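Local coordinates for glycosyl hydrolases family 31 family protein (Aspergillus niger, PDB 6DRU) that releases alpha-xylose from the non-reducing terminal glucose of xyloglucan oligosaccharides, as an alpha-xylosidase of glycoside hydrolase family 31, at residues A[154-159]-A[172-177]; A[164-169]-A[196-201]; A[475-480]-A[508-513]. All blocks are in the same frame, centred on the assembly; numbering follows the deposited sequence.

Contact 1. Residues A[154-159]-A[172-177]; sequences TQQDHM and FNSYIP. With NAG (2-acetamido-2-deoxy-beta-D-glucopyranose), chain E.
Gln-155 lies alongside Tyr-175, the two side chains pointing the same way, with its CD 3.6 Å from the ring atom CE1. CG sits at the ring edge in its plane, and the amide stands almost perpendicular to the ring, 87° apart. Tyr-175 closes a type II beta turn that starts at Phe-172, and its neighbour Ile-176 forms an antiparallel hydrogen-bonded pair with Thr-154. In that pair Ile-176 N donates to Thr-154 O at 3.2 Å; the return bond, Thr-154 N to Ile-176 O, is weak. Thr-154 OG1 is held between its backbone N and carbonyl carbon (chi1 62°), beside CG1 and CD1 of Ile-176.

Water extends the link to the turn. One molecule joins Thr-154 OG1 to Ser-174 O, weakly at the latter, and another accepts from Gln-156 N and donates to Ser-174 OG.

The turn borders the active site: Asn-173 OD1 accepts from the backbone N of Asp-487, the assigned proton donor, and Ser-174 lies about 8 Å, side chain to ligand, from bound xylose. Towards its far end, segment 154-159 reaches a glycan attached to the protein, where NAG O6 rests 3.5 Å above the centre of the His-158 ring.

Contact 2. Residues A[164-169]-A[196-201]; sequences GSVIDM and EGRMEF
Met-199 and Met-169 cross at about a right angle, so that CE of Met-199 comes 3.7 Å from CG of Met-169. The same methyl lies 3.6 Å from CG2 of Ile-167, whose side chain runs obliquely across that of Met-199. A bend at the last torsion of Met-199 (chi3 -90°) turns CE to where it touches both apolar neighbours. Further along, CD1 of Ile-167 approaches the edge of the Phe-201 ring near its plane, 4.0 Å from CE2. Pro-177 and Pro-179 of strand 176-183 pack against this apolar side.

The backbones beneath form an antiparallel pair in which 166-168 is an outermost strand of a five-stranded sheet. Ile-167 and Met-199 are its hydrogen-bonded pair, with both N-H...O bonds at 2.7 Å between N and O of the two residues. Val-166 with Glu-200 and Asp-168 with Arg-198 are non-hydrogen-bonded pairs.

Those four residues occupy the opposite face, where the character changes. Val-166 lies beside Arg-198, pointing the same way, with CG1 3.8 Å from CG. Beyond this aliphatic contact, Arg-198 NH1 forms a salt bridge to Glu-200 OE2 along its own strand, nearly in the guanidinium plane. Asp-168 makes its salt bridge to Arg-205 of the second subunit, and Val-166 packs on Glu-200 of that subunit.

The chemistry is thus divided between the faces: the sulfur-rich apolar side joins this sheet to its neighbour within the chain, and the charged side serves the subunit interface, where ion pairing probably offsets the approach of Arg-198 to Arg-198 of the second subunit.

Contact 3. Residues A[475-480]-A[508-513]; sequences GSQRFC and TGWGWW
Gln-477 wraps its side chain round the carbonyl oxygen of Gly-509. Its CB starts 3.4 Å from Gly-509 O. CG, held between the backbone N and the carbonyl carbon (chi1 69°), stays at 3.5 Å from the same oxygen. A bend at the next torsion (chi2 -86°) turns CD back, again to 3.4 Å from Gly-509 O. At the tip the amide divides its work. OE1 meets the edge of the Trp-510 indole in the ring plane, 3.5 Å from CD1, with amide and ring planes 42° apart. NE2 leaves the contact and donates to Gly-240 O and Thr-239 OG1, which fixes the amide's orientation and directs OE1 inward.

OE1 also accepts from a water, 2.7 Å away. That molecule accepts from Gly-475 N, donates to Thr-508 O and takes a weak bond from Trp-510 NE1, so a single water ties the two loops together where direct hydrogen bonds between them are absent.

A second point of contact lies further on, where Trp-512 turns one ring face to Phe-479 O and brings CZ3 to 3.9 Å from Cys-480 CA. Cys-480 is itself anchored by its disulfide to Cys-463.

Gly-509, with positive phi, ends helix 492-508 in a Schellman motif, and the chain then enters strand 513-514, parallel to strand 481-484. The contact therefore joins the loops leading into two adjacent strands of a beta-alpha-beta crossover, at the N-terminal ends of the strands, as expected for the TIM barrel of family 31.

Contacts 1 and 2 are interleaved along the chain, and contact 3 follows both. The centres of contacts 1 and 2 lie about 12 Å apart, and the two meet where Tyr-175 OH probably hydrogen-bonds to Asp-168 O; both also touch the second subunit. Contact 2 holds strand 166-168, at the edge of the five-stranded sheet; contact 1 lies at the start of the next strand, 176-183, of the eight-stranded sheet. About 16 Å separates the centres of contacts 1 and 3, yet Ile-176 and Thr-154 touch the Trp-510 ring. Contacts 2 and 3, about 21 Å apart between centres, do not meet. One short loop pairing thus connects an oligomer surface, the TIM barrel and the edge of a catalytic site.

Contact 1. Residues A[154-159]-A[172-177]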
loop_
_atom_site.group_PDB
_atom_site.type_symbol
_atom_site.label_atom_id
_atom_site.label_comp_id
_atom_site.label_asym_id
_atom_site.label_seq_id
_atom_site.Cartn_x
_atom_site.Cartn_y
_atom_site.Cartn_z
ATOM N N THR A 154 7.562 -29.802 6.319
ATOM C CA THR A 154 7.024 -30.919 5.557
ATOM C C THR A 154 6.513 -30.455 4.200
ATOM O O THR A 154 6.053 -29.321 4.040
ATOM C CB THR A 154 5.892 -31.612 6.320
ATOM O OG1 THR A 154 4.814 -30.689 6.522
ATOM C CG2 THR A 154 6.390 -32.105 7.666
ATOM N N GLN A 155 6.578 -31.363 3.229
ATOM C CA GLN A 155 6.218 -31.092 1.844
ATOM C C GLN A 155 6.289 -32.403 1.074
ATOM O O GLN A 155 7.115 -33.267 1.383
ATOM C CB GLN A 155 7.153 -30.046 1.222
ATOM C CG GLN A 155 6.915 -29.765 -0.251
ATOM C CD GLN A 155 7.885 -28.745 -0.808
ATOM O OE1 GLN A 155 8.830 -28.338 -0.132
ATOM N NE2 GLN A 155 7.656 -28.324 -2.046
ATOM N N GLN A 156 5.413 -32.552 0.078
ATOM C CA GLN A 156 5.408 -33.751 -0.764
ATOM C C GLN A 156 6.254 -33.481 -2.005
ATOM O O GLN A 156 5.752 -33.259 -3.109
ATOM C CB GLN A 156 3.984 -34.153 -1.124
ATOM C CG GLN A 156 3.101 -34.403 0.082
ATOM C CD GLN A 156 1.742 -34.962 -0.290
ATOM O OE1 GLN A 156 0.711 -34.345 -0.022
ATOM N NE2 GLN A 156 1.735 -36.139 -0.906
ATOM N N ASP A 157 7.573 -33.509 -1.810
ATOM C CA ASP A 157 8.520 -33.287 -2.893
ATOM C C ASP A 157 9.415 -34.482 -3.183
ATOM O O ASP A 157 10.159 -34.441 -4.170
ATOM C CB ASP A 157 9.406 -32.064 -2.597
ATOM C CG ASP A 157 10.155 -32.184 -1.280
ATOM O OD1 ASP A 157 9.940 -33.176 -0.550
ATOM O OD2 ASP A 157 10.966 -31.284 -0.976
ATOM N N HIS A 158 9.373 -35.533 -2.358
ATOM C CA HIS A 158 10.177 -36.740 -2.556
ATOM C C HIS A 158 11.672 -36.444 -2.455
ATOM O O HIS A 158 12.490 -37.086 -3.119
ATOM C CB HIS A 158 9.847 -37.411 -3.894
ATOM C CG HIS A 158 10.036 -38.895 -3.894
ATOM N ND1 HIS A 158 9.380 -39.727 -4.778
ATOM C CD2 HIS A 158 10.803 -39.699 -3.121
ATOM C CE1 HIS A 158 9.736 -40.978 -4.548
ATOM N NE2 HIS A 158 10.600 -40.988 -3.548
ATOM N N MET A 159 12.038 -35.465 -1.624
ATOM C CA MET A 159 13.426 -35.059 -1.453
ATOM C C MET A 159 13.731 -34.850 0.023
ATOM O O MET A 159 12.883 -34.366 0.777
ATOM C CB MET A 159 13.728 -33.756 -2.206
ATOM C CG MET A 159 13.258 -33.726 -3.649
ATOM S SD MET A 159 13.411 -32.086 -4.384
ATOM C CE MET A 159 15.189 -31.965 -4.522
ATOM N N PHE A 172 -0.805 -24.662 3.799
ATOM C CA PHE A 172 -2.000 -25.298 3.256
ATOM C C PHE A 172 -1.861 -26.805 3.446
ATOM O O PHE A 172 -0.856 -27.292 3.971
ATOM C CB PHE A 172 -2.244 -24.913 1.790
ATOM C CG PHE A 172 -1.089 -25.196 0.870
ATOM C CD1 PHE A 172 -0.909 -26.456 0.322
ATOM C CD2 PHE A 172 -0.206 -24.186 0.523
ATOM C CE1 PHE A 172 0.143 -26.710 -0.538
ATOM C CE2 PHE A 172 0.849 -24.433 -0.335
ATOM C CZ PHE A 172 1.025 -25.696 -0.865
ATOM N N ASN A 173 -2.896 -27.535 3.030
ATOM C CA ASN A 173 -3.000 -28.973 3.267
ATOM C C ASN A 173 -1.739 -29.710 2.828
ATOM O O ASN A 173 -1.354 -29.656 1.656
ATOM C CB ASN A 173 -4.222 -29.523 2.526
ATOM C CG ASN A 173 -4.685 -30.865 3.068
ATOM O OD1 ASN A 173 -3.877 -31.687 3.499
ATOM N ND2 ASN A 173 -5.994 -31.089 3.048
ATOM N N SER A 174 -1.099 -30.386 3.788
ATOM C CA SER A 174 0.093 -31.231 3.631
ATOM C C SER A 174 1.379 -30.429 3.468
ATOM O O SER A 174 2.428 -31.022 3.175
ATOM C CB SER A 174 -0.028 -32.200 2.451
ATOM O OG SER A 174 0.280 -31.548 1.232
ATOM N N TYR A 175 1.343 -29.111 3.655
ATOM C CA TYR A 175 2.483 -28.237 3.384
ATOM C C TYR A 175 2.690 -27.337 4.600
ATOM O O TYR A 175 1.954 -26.365 4.790
ATOM C CB TYR A 175 2.241 -27.425 2.115
ATOM C CG TYR A 175 3.405 -26.583 1.641
ATOM C CD1 TYR A 175 4.478 -27.157 0.972
ATOM C CD2 TYR A 175 3.418 -25.211 1.840
ATOM C CE1 TYR A 175 5.538 -26.387 0.525
ATOM C CE2 TYR A 175 4.473 -24.434 1.401
ATOM C CZ TYR A 175 5.530 -25.026 0.745
ATOM O OH TYR A 175 6.578 -24.252 0.305
ATOM N N ILE A 176 3.686 -27.660 5.421
ATOM C CA ILE A 176 3.972 -26.894 6.632
ATOM C C ILE A 176 5.374 -26.304 6.536
ATOM O O ILE A 176 6.313 -26.847 7.135
ATOM C CB ILE A 176 3.838 -27.763 7.892
ATOM C CG1 ILE A 176 2.586 -28.636 7.814
ATOM C CG2 ILE A 176 3.795 -26.888 9.136
ATOM C CD1 ILE A 176 2.574 -29.759 8.824
ATOM N N PRO A 177 5.564 -25.205 5.807
ATOM C CA PRO A 177 6.908 -24.620 5.693
ATOM C C PRO A 177 7.362 -24.037 7.023
ATOM O O PRO A 177 6.675 -23.205 7.620
ATOM C CB PRO A 177 6.734 -23.535 4.626
ATOM C CG PRO A 177 5.289 -23.172 4.703
ATOM C CD PRO A 177 4.559 -24.435 5.057
HETATM C C1 NAG E . 12.261 -43.426 -6.671
HETATM C C2 NAG E . 10.914 -44.019 -7.031
HETATM C C3 NAG E . 10.339 -43.430 -8.266
HETATM C C4 NAG E . 10.375 -41.921 -8.200
HETATM C C5 NAG E . 11.791 -41.471 -7.923
HETATM C C6 NAG E . 11.846 -39.958 -7.867
HETATM C C7 NAG E . 10.396 -46.311 -6.299
HETATM C C8 NAG E . 10.539 -47.806 -6.471
HETATM N N2 NAG E . 11.049 -45.424 -7.194
HETATM O O3 NAG E . 9.022 -43.901 -8.433
HETATM O O4 NAG E . 9.934 -41.376 -9.421
HETATM O O5 NAG E . 12.199 -42.020 -6.693
HETATM O O6 NAG E . 12.386 -39.541 -6.633
HETATM O O7 NAG E . 9.723 -45.869 -5.390
HETATM O O HOH W 1 2.691 -32.325 5.839
HETATM O O HOH W 2 2.894 -30.737 -0.072
#

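Contact 2. Residues A[164-169]-A[196-201]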
loop_
_atom_site.group_PDB
_atom_site.type_symbol
_atom_site.label_atom_id
_atom_site.label_comp_id
_atom_site.label_asym_id
_atom_site.label_seq_id
_atom_site.Cartn_x
_atom_site.Cartn_y
_atom_site.Cartn_z
ATOM N N GLY A 164 18.575 -25.969 -3.823
ATOM C CA GLY A 164 18.027 -25.625 -5.118
ATOM C C GLY A 164 16.529 -25.432 -5.146
ATOM O O GLY A 164 15.962 -25.287 -6.236
ATOM N N SER A 165 15.868 -25.425 -3.991
ATOM C CA SER A 165 14.423 -25.273 -3.906
ATOM C C SER A 165 14.066 -23.937 -3.269
ATOM O O SER A 165 14.802 -23.411 -2.429
ATOM C CB SER A 165 13.791 -26.407 -3.090
ATOM O OG SER A 165 13.965 -27.659 -3.727
ATOM N N VAL A 166 12.929 -23.390 -3.690
ATOM C CA VAL A 166 12.314 -22.234 -3.051
ATOM C C VAL A 166 11.078 -22.715 -2.309
ATOM O O VAL A 166 10.220 -23.388 -2.893
ATOM C CB VAL A 166 11.954 -21.139 -4.068
ATOM C CG1 VAL A 166 11.200 -20.013 -3.381
ATOM C CG2 VAL A 166 13.209 -20.613 -4.730
ATOM N N ILE A 167 10.993 -22.387 -1.025
ATOM C CA ILE A 167 9.899 -22.830 -0.170
ATOM C C ILE A 167 9.131 -21.598 0.287
ATOM O O ILE A 167 9.639 -20.802 1.088
ATOM C CB ILE A 167 10.399 -23.647 1.027
ATOM C CG1 ILE A 167 10.991 -24.971 0.549
ATOM C CG2 ILE A 167 9.265 -23.909 2.000
ATOM C CD1 ILE A 167 12.142 -25.459 1.387
ATOM N N ASP A 168 7.914 -21.434 -0.224
ATOM C CA ASP A 168 7.055 -20.349 0.222
ATOM C C ASP A 168 6.533 -20.639 1.623
ATOM O O ASP A 168 6.151 -21.769 1.938
ATOM C CB ASP A 168 5.887 -20.161 -0.745
ATOM C CG ASP A 168 6.336 -20.064 -2.188
ATOM O OD1 ASP A 168 7.229 -19.240 -2.476
ATOM O OD2 ASP A 168 5.801 -20.816 -3.031
ATOM N N MET A 169 6.517 -19.612 2.469
ATOM C CA MET A 169 6.052 -19.764 3.848
ATOM C C MET A 169 4.579 -19.372 3.954
ATOM O O MET A 169 4.200 -18.382 4.579
ATOM C CB MET A 169 6.925 -18.949 4.794
ATOM C CG MET A 169 8.301 -19.548 5.010
ATOM S SD MET A 169 9.132 -18.836 6.436
ATOM C CE MET A 169 10.027 -17.495 5.663
ATOM N N GLU A 196 4.689 -14.491 7.090
ATOM C CA GLU A 196 4.777 -15.226 5.841
ATOM C C GLU A 196 5.911 -14.669 4.989
ATOM O O GLU A 196 6.310 -13.509 5.118
ATOM C CB GLU A 196 3.456 -15.153 5.075
ATOM C CG GLU A 196 2.314 -15.905 5.736
ATOM C CD GLU A 196 1.111 -16.066 4.823
ATOM O OE1 GLU A 196 1.037 -15.351 3.802
ATOM O OE2 GLU A 196 0.240 -16.909 5.125
ATOM N N GLY A 197 6.438 -15.514 4.111
ATOM C CA GLY A 197 7.552 -15.092 3.289
ATOM C C GLY A 197 8.057 -16.135 2.318
ATOM O O GLY A 197 7.283 -16.722 1.556
ATOM N N ARG A 198 9.363 -16.380 2.344
ATOM C CA ARG A 198 10.009 -17.131 1.281
ATOM C C ARG A 198 11.318 -17.706 1.797
ATOM O O ARG A 198 12.043 -17.044 2.545
ATOM C CB ARG A 198 10.259 -16.225 0.073
ATOM C CG ARG A 198 10.629 -16.925 -1.214
ATOM C CD ARG A 198 11.278 -15.926 -2.158
ATOM N NE ARG A 198 10.591 -14.636 -2.133
ATOM C CZ ARG A 198 11.176 -13.472 -2.394
ATOM N NH1 ARG A 198 12.466 -13.428 -2.695
ATOM N NH2 ARG A 198 10.473 -12.349 -2.345
ATOM N N MET A 199 11.611 -18.936 1.389
ATOM C CA MET A 199 12.889 -19.584 1.655
ATOM C C MET A 199 13.564 -19.860 0.320
ATOM O O MET A 199 13.036 -20.626 -0.494
ATOM C CB MET A 199 12.700 -20.883 2.441
ATOM C CG MET A 199 12.667 -20.715 3.949
ATOM S SD MET A 199 12.472 -22.290 4.815
ATOM C CE MET A 199 10.690 -22.430 4.917
ATOM N N GLU A 200 14.717 -19.238 0.089
ATOM C CA GLU A 200 15.489 -19.435 -1.135
ATOM C C GLU A 200 16.777 -20.170 -0.790
ATOM O O GLU A 200 17.689 -19.588 -0.193
ATOM C CB GLU A 200 15.806 -18.106 -1.815
ATOM C CG GLU A 200 14.606 -17.331 -2.300
ATOM C CD GLU A 200 15.007 -16.057 -3.016
ATOM O OE1 GLU A 200 16.225 -15.826 -3.180
ATOM O OE2 GLU A 200 14.109 -15.283 -3.409
ATOM N N PHE A 201 16.860 -21.438 -1.180
ATOM C CA PHE A 201 18.084 -22.215 -1.004
ATOM C C PHE A 201 18.798 -22.341 -2.349
ATOM O O PHE A 201 18.890 -23.408 -2.955
ATOM C CB PHE A 201 17.766 -23.574 -0.392
ATOM C CG PHE A 201 17.262 -23.491 1.017
ATOM C CD1 PHE A 201 18.127 -23.192 2.056
ATOM C CD2 PHE A 201 15.924 -23.701 1.303
ATOM C CE1 PHE A 201 17.668 -23.109 3.358
ATOM C CE2 PHE A 201 15.457 -23.620 2.601
ATOM C CZ PHE A 201 16.332 -23.324 3.631
#

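Contact 3. Residues A[475-480]-A[508-513]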
loop_
_atom_site.group_PDB
_atom_site.type_symbol
_atom_site.label_atom_id
_atom_site.label_comp_id
_atom_site.label_asym_id
_atom_site.label_seq_id
_atom_site.Cartn_x
_atom_site.Cartn_y
_atom_site.Cartn_z
ATOM N N GLY A 475 9.223 -25.134 16.867
ATOM C CA GLY A 475 9.054 -25.591 18.231
ATOM C C GLY A 475 7.734 -26.262 18.527
ATOM O O GLY A 475 7.365 -26.385 19.697
ATOM N N SER A 476 7.008 -26.707 17.498
ATOM C CA SER A 476 5.735 -27.383 17.726
ATOM C C SER A 476 5.899 -28.682 18.502
ATOM O O SER A 476 4.914 -29.191 19.050
ATOM C CB SER A 476 5.037 -27.663 16.392
ATOM O OG SER A 476 4.404 -26.501 15.883
ATOM N N GLN A 477 7.117 -29.228 18.570
ATOM C CA GLN A 477 7.337 -30.475 19.292
ATOM C C GLN A 477 7.147 -30.323 20.795
ATOM O O GLN A 477 7.109 -31.336 21.500
ATOM C CB GLN A 477 8.737 -31.021 19.001
ATOM C CG GLN A 477 9.876 -30.201 19.583
ATOM C CD GLN A 477 10.312 -29.073 18.673
ATOM O OE1 GLN A 477 9.721 -28.844 17.618
ATOM N NE2 GLN A 477 11.362 -28.364 19.074
ATOM N N ARG A 478 7.020 -29.095 21.299
ATOM C CA ARG A 478 6.842 -28.880 22.728
ATOM C C ARG A 478 5.458 -29.283 23.220
ATOM O O ARG A 478 5.243 -29.318 24.436
ATOM C CB ARG A 478 7.092 -27.410 23.068
ATOM C CG ARG A 478 5.961 -26.488 22.643
ATOM C CD ARG A 478 6.286 -25.033 22.927
ATOM N NE ARG A 478 7.363 -24.541 22.075
ATOM C CZ ARG A 478 7.827 -23.296 22.101
ATOM N NH1 ARG A 478 7.310 -22.410 22.942
ATOM N NH2 ARG A 478 8.810 -22.937 21.287
ATOM N N PHE A 479 4.527 -29.586 22.322
ATOM C CA PHE A 479 3.148 -29.873 22.688
ATOM C C PHE A 479 2.885 -31.375 22.698
ATOM O O PHE A 479 3.548 -32.147 22.001
ATOM C CB PHE A 479 2.173 -29.201 21.717
ATOM C CG PHE A 479 2.363 -27.717 21.586
ATOM C CD1 PHE A 479 2.140 -26.878 22.664
ATOM C CD2 PHE A 479 2.743 -27.160 20.377
ATOM C CE1 PHE A 479 2.307 -25.511 22.542
ATOM C CE2 PHE A 479 2.911 -25.793 20.248
ATOM C CZ PHE A 479 2.692 -24.968 21.333
ATOM N N CYS A 480 1.898 -31.780 23.499
ATOM C CA CYS A 480 1.345 -33.128 23.411
ATOM C C CYS A 480 0.570 -33.262 22.107
ATOM O O CYS A 480 -0.649 -33.461 22.123
ATOM C CB CYS A 480 0.431 -33.429 24.604
ATOM S SG CYS A 480 1.196 -33.318 26.245
ATOM N N THR A 508 13.548 -30.857 11.092
ATOM C CA THR A 508 12.972 -29.620 11.601
ATOM C C THR A 508 12.784 -29.649 13.113
ATOM O O THR A 508 12.595 -28.590 13.724
ATOM C CB THR A 508 11.632 -29.343 10.906
ATOM O OG1 THR A 508 11.757 -29.612 9.505
ATOM C CG2 THR A 508 11.204 -27.891 11.092
ATOM N N GLY A 509 12.852 -30.828 13.729
ATOM C CA GLY A 509 12.672 -30.974 15.159
ATOM C C GLY A 509 11.396 -31.675 15.568
ATOM O O GLY A 509 11.135 -31.790 16.771
ATOM N N TRP A 510 10.597 -32.152 14.617
ATOM C CA TRP A 510 9.316 -32.785 14.905
ATOM C C TRP A 510 9.501 -34.297 14.922
ATOM O O TRP A 510 9.893 -34.889 13.911
ATOM C CB TRP A 510 8.264 -32.389 13.869
ATOM C CG TRP A 510 8.115 -30.911 13.680
ATOM C CD1 TRP A 510 8.504 -29.925 14.542
ATOM C CD2 TRP A 510 7.536 -30.249 12.550
ATOM N NE1 TRP A 510 8.203 -28.692 14.017
ATOM C CE2 TRP A 510 7.606 -28.863 12.796
ATOM C CE3 TRP A 510 6.964 -30.695 11.355
ATOM C CZ2 TRP A 510 7.126 -27.920 11.890
ATOM C CZ3 TRP A 510 6.488 -29.757 10.457
ATOM C CH2 TRP A 510 6.573 -28.386 10.730
ATOM N N GLY A 511 9.207 -34.916 16.063
ATOM C CA GLY A 511 9.334 -36.354 16.193
ATOM C C GLY A 511 8.008 -37.076 16.099
ATOM O O GLY A 511 7.930 -38.176 15.543
ATOM N N TRP A 512 6.951 -36.466 16.637
ATOM C CA TRP A 512 5.619 -37.071 16.640
ATOM C C TRP A 512 4.987 -36.856 15.266
ATOM O O TRP A 512 4.204 -35.931 15.037
ATOM C CB TRP A 512 4.758 -36.481 17.751
ATOM C CG TRP A 512 5.311 -36.643 19.147
ATOM C CD1 TRP A 512 6.613 -36.866 19.503
ATOM C CD2 TRP A 512 4.566 -36.599 20.371
ATOM N NE1 TRP A 512 6.723 -36.956 20.869
ATOM C CE2 TRP A 512 5.480 -36.797 21.426
ATOM C CE3 TRP A 512 3.214 -36.409 20.677
ATOM C CZ2 TRP A 512 5.086 -36.811 22.763
ATOM C CZ3 TRP A 512 2.825 -36.423 22.006
ATOM C CH2 TRP A 512 3.759 -36.622 23.031
ATOM N N TRP A 513 5.334 -37.744 14.335
ATOM C CA TRP A 513 4.892 -37.647 12.951
ATOM C C TRP A 513 4.290 -38.976 12.514
ATOM O O TRP A 513 4.705 -40.044 12.973
ATOM C CB TRP A 513 6.054 -37.261 12.030
ATOM C CG TRP A 513 5.671 -37.101 10.595
ATOM C CD1 TRP A 513 5.201 -35.972 9.992
ATOM C CD2 TRP A 513 5.729 -38.104 9.577
ATOM N NE1 TRP A 513 4.963 -36.209 8.659
ATOM C CE2 TRP A 513 5.279 -37.513 8.381
ATOM C CE3 TRP A 513 6.117 -39.447 9.563
ATOM C CZ2 TRP A 513 5.208 -38.218 7.182
ATOM C CZ3 TRP A 513 6.045 -40.145 8.374
ATOM C CH2 TRP A 513 5.599 -39.529 7.200
HETATM O O HOH W 3 10.489 -27.161 15.586
#